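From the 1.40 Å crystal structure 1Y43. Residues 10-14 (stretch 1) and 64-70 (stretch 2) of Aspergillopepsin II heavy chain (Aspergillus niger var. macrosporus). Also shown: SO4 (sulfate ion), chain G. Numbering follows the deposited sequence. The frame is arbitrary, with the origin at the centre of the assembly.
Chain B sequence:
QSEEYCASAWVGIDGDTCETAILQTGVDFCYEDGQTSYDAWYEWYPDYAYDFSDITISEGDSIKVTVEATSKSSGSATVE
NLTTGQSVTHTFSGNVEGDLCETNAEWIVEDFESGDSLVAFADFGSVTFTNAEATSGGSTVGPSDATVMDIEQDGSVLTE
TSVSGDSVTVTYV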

ATOM      1  N   TRP B  10      -1.499   0.135   0.801  1.00  2.43           N
ATOM      2  CA  TRP B  10      -0.189  -0.161   1.354  1.00  3.18           C
ATOM      3  C   TRP B  10       0.859   0.889   1.000  1.00  3.03           C
ATOM      4  O   TRP B  10       0.622   1.753   0.161  1.00  3.98           O
ATOM      5  CB  TRP B  10       0.275  -1.539   0.837  1.00  3.07           C
ATOM      6  CG  TRP B  10       0.210  -1.715  -0.654  1.00  3.54           C
ATOM      7  CD1 TRP B  10      -0.848  -2.198  -1.383  1.00  3.86           C
ATOM      8  CD2 TRP B  10       1.268  -1.479  -1.596  1.00  4.67           C
ATOM      9  NE1 TRP B  10      -0.506  -2.287  -2.707  1.00  5.66           N
ATOM     10  CE2 TRP B  10       0.786  -1.852  -2.867  1.00  4.91           C
ATOM     11  CE3 TRP B  10       2.578  -0.994  -1.481  1.00  5.45           C
ATOM     12  CZ2 TRP B  10       1.572  -1.761  -4.024  1.00  5.98           C
ATOM     13  CZ3 TRP B  10       3.360  -0.904  -2.640  1.00  6.47           C
ATOM     14  CH2 TRP B  10       2.851  -1.286  -3.890  1.00  5.53           C
ATOM     15  N   VAL B  11       1.988   0.847   1.707  1.00  3.09           N
ATOM     16  CA  VAL B  11       3.120   1.709   1.387  1.00  3.11           C
ATOM     17  C   VAL B  11       4.249   0.738   1.065  1.00  3.56           C
ATOM     18  O   VAL B  11       4.283  -0.406   1.570  1.00  4.05           O
ATOM     19  CB  VAL B  11       3.555   2.654   2.550  1.00  3.97           C
ATOM     20  CG1 VAL B  11       2.457   3.634   2.857  1.00  5.08           C
ATOM     21  CG2 VAL B  11       3.980   1.858   3.778  1.00  3.44           C
ATOM     22  N   GLY B  12       5.155   1.163   0.207  1.00  3.27           N
ATOM     23  CA  GLY B  12       6.239   0.277  -0.145  1.00  3.79           C
ATOM     24  C   GLY B  12       7.398   0.929  -0.856  1.00  3.20           C
ATOM     25  O   GLY B  12       7.368   2.122  -1.180  1.00  3.89           O
ATOM     26  N   ILE B  13       8.460   0.144  -0.991  1.00  3.71           N
ATOM     27  CA  ILE B  13       9.672   0.540  -1.688  1.00  4.13           C
ATOM     28  C   ILE B  13       9.816  -0.399  -2.898  1.00  3.95           C
ATOM     29  O   ILE B  13       9.683  -1.622  -2.765  1.00  3.92           O
ATOM     30  CB  ILE B  13      10.913   0.390  -0.774  1.00  4.28           C
ATOM     31  CG1 ILE B  13      10.808   1.383   0.395  1.00  5.50           C
ATOM     32  CG2 ILE B  13      12.205   0.616  -1.570  1.00  4.23           C
ATOM     33  CD1 ILE B  13      11.926   1.262   1.430  1.00  6.04           C
ATOM     34  N   ASP B  14      10.025   0.205  -4.066  1.00  3.93           N
ATOM     35  CA  ASP B  14      10.230  -0.495  -5.329  1.00  4.53           C
ATOM     36  C   ASP B  14       9.017  -1.178  -5.936  1.00  5.44           C
ATOM     37  O   ASP B  14       7.900  -1.025  -5.439  1.00  5.97           O
ATOM     38  CB  ASP B  14      11.439  -1.432  -5.225  1.00  4.05           C
ATOM     39  CG  ASP B  14      12.739  -0.661  -5.007  1.00  4.29           C
ATOM     40  OD1 ASP B  14      12.843   0.473  -5.508  1.00  5.28           O
ATOM     41  OD2 ASP B  14      13.643  -1.183  -4.329  1.00  5.52           O
ATOM     42  N   LYS B  64      -1.234   3.330  10.868  1.00  5.70           N
ATOM     43  CA  LYS B  64       0.013   3.930  10.401  1.00  5.45           C
ATOM     44  C   LYS B  64       0.868   2.771   9.898  1.00  5.52           C
ATOM     45  O   LYS B  64       1.099   1.801  10.627  1.00  7.29           O
ATOM     46  CB  LYS B  64       0.744   4.677  11.520  1.00  6.89           C
ATOM     47  CG  LYS B  64       2.042   5.321  11.060  1.00  9.69           C
ATOM     48  CD  LYS B  64       2.656   6.168  12.155  1.00 12.94           C
ATOM     49  CE  LYS B  64       4.000   6.753  11.736  1.00 17.67           C
ATOM     50  NZ  LYS B  64       4.683   7.385  12.913  1.00 19.96           N
ATOM     51  N   VAL B  65       1.263   2.829   8.636  1.00  4.60           N
ATOM     52  CA  VAL B  65       2.095   1.782   8.053  1.00  5.02           C
ATOM     53  C   VAL B  65       3.469   2.334   7.694  1.00  4.90           C
ATOM     54  O   VAL B  65       3.589   3.446   7.168  1.00  5.08           O
ATOM     55  CB  VAL B  65       1.446   1.150   6.790  1.00  5.71           C
ATOM     56  CG1 VAL B  65       0.293   0.246   7.190  1.00  6.26           C
ATOM     57  CG2 VAL B  65       0.969   2.235   5.812  1.00  6.99           C
ATOM     58  N   THR B  66       4.493   1.513   7.902  1.00  3.89           N
ATOM     59  CA  THR B  66       5.865   1.914   7.632  1.00  4.16           C
ATOM     60  C   THR B  66       6.726   0.753   7.154  1.00  3.86           C
ATOM     61  O   THR B  66       6.631  -0.348   7.703  1.00  4.41           O
ATOM     62  CB  THR B  66       6.527   2.408   8.946  1.00  4.79           C
ATOM     63  OG1 THR B  66       5.767   3.489   9.493  1.00  6.28           O
ATOM     64  CG2 THR B  66       7.967   2.844   8.717  1.00  5.66           C
ATOM     65  N   VAL B  67       7.512   0.981   6.105  1.00  4.28           N
ATOM     66  CA  VAL B  67       8.496  -0.013   5.658  1.00  4.07           C
ATOM     67  C   VAL B  67       9.845   0.709   5.744  1.00  5.33           C
ATOM     68  O   VAL B  67       9.944   1.914   5.491  1.00  4.99           O
ATOM     69  CB  VAL B  67       8.296  -0.570   4.216  1.00  4.82           C
ATOM     70  CG1 VAL B  67       7.069  -1.474   4.155  1.00  4.89           C
ATOM     71  CG2 VAL B  67       8.241   0.535   3.181  1.00  4.45           C
ATOM     72  N   GLU B  68      10.869  -0.021   6.163  1.00  6.18           N
ATOM     73  CA  GLU B  68      12.214   0.521   6.303  1.00  7.61           C
ATOM     74  C   GLU B  68      13.195  -0.515   5.766  1.00  6.77           C
ATOM     75  O   GLU B  68      13.051  -1.712   6.029  1.00  7.27           O
ATOM     76  CB  GLU B  68      12.521   0.784   7.779  1.00 11.67           C
ATOM     77  CG  GLU B  68      11.701   1.903   8.427  1.00 20.41           C
ATOM     78  CD  GLU B  68      11.994   2.066   9.929  1.00 25.11           C
ATOM     79  OE1 GLU B  68      12.955   1.422  10.431  1.00 28.27           O
ATOM     80  OE2 GLU B  68      11.267   2.834  10.616  1.00 28.46           O
ATOM     81  N   ALA B  69      14.193  -0.052   5.022  1.00  6.03           N
ATOM     82  CA  ALA B  69      15.213  -0.935   4.463  1.00  5.47           C
ATOM     83  C   ALA B  69      16.531  -0.621   5.149  1.00  5.90           C
ATOM     84  O   ALA B  69      16.972   0.526   5.127  1.00  7.44           O
ATOM     85  CB  ALA B  69      15.353  -0.702   2.965  1.00  5.52           C
ATOM     86  N   THR B  70      17.135  -1.615   5.782  1.00  5.25           N
ATOM     87  CA  THR B  70      18.424  -1.418   6.440  1.00  6.54           C
ATOM     88  C   THR B  70      19.580  -1.745   5.475  1.00  6.92           C
ATOM     89  O   THR B  70      20.749  -1.427   5.734  1.00  9.32           O
ATOM     90  CB  THR B  70      18.520  -2.233   7.756  1.00  7.30           C
ATOM     91  OG1 THR B  70      18.160  -3.594   7.509  1.00  7.06           O
ATOM     92  CG2 THR B  70      17.578  -1.649   8.808  1.00  7.51           C
TER
HETATM   93  S   SO4 G 205       4.375   6.321  16.344  1.00 52.19           S
HETATM   94  O1  SO4 G 205       3.658   5.501  17.403  1.00 51.02           O
HETATM   95  O2  SO4 G 205       3.368   7.212  15.653  1.00 51.71           O
HETATM   96  O3  SO4 G 205       5.450   7.175  16.990  1.00 51.57           O
HETATM   97  O4  SO4 G 205       5.007   5.396  15.331  1.00 51.20           O

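Strands 10-13 and 64-69 run nearly parallel (10° between their directions), their axes 6.5 Å apart at closest approach. No hydrogen bond links them; the contact is made by side chains packing between the two backbones. Alternation along each strand sets the pattern: Val11 and Ile13 point toward stretch 2, and Val65, Val67 and Ala69 point back toward stretch 1, while Thr66 and Glu68 point away. Val11 (chi1 -65°, m) brings CG1 to 3.6 Å from CG2 of Val65 (chi1 -74°, m), the closest approach in the contact; its other methyl, CG2, lies 4.2 Å from Thr66 N, against the backbone. Val67, also m, sets CG2 3.9 Å from Ile13 CG1 and 3.9 Å from Gly12 CA, and its CG1 is 3.9 Å from Val11 O. Ile13 is m at chi1 and t at chi2, an extended chain that carries CD1 to 4.2 Å from Ala69 CB. At Gly12 a CB would point away from stretch 2 and clash with Trp10 CZ3 at 2.8 Å, because the Trp10 side chain (chi1 52°, p) lays its indole beside the glycine. Lys64, outside the contact, is t at all four chi angles; this full extension takes NZ to a sulfate, with hydrogen bonds to O2 (3.0 Å) and, weakly, O4 (3.1 Å).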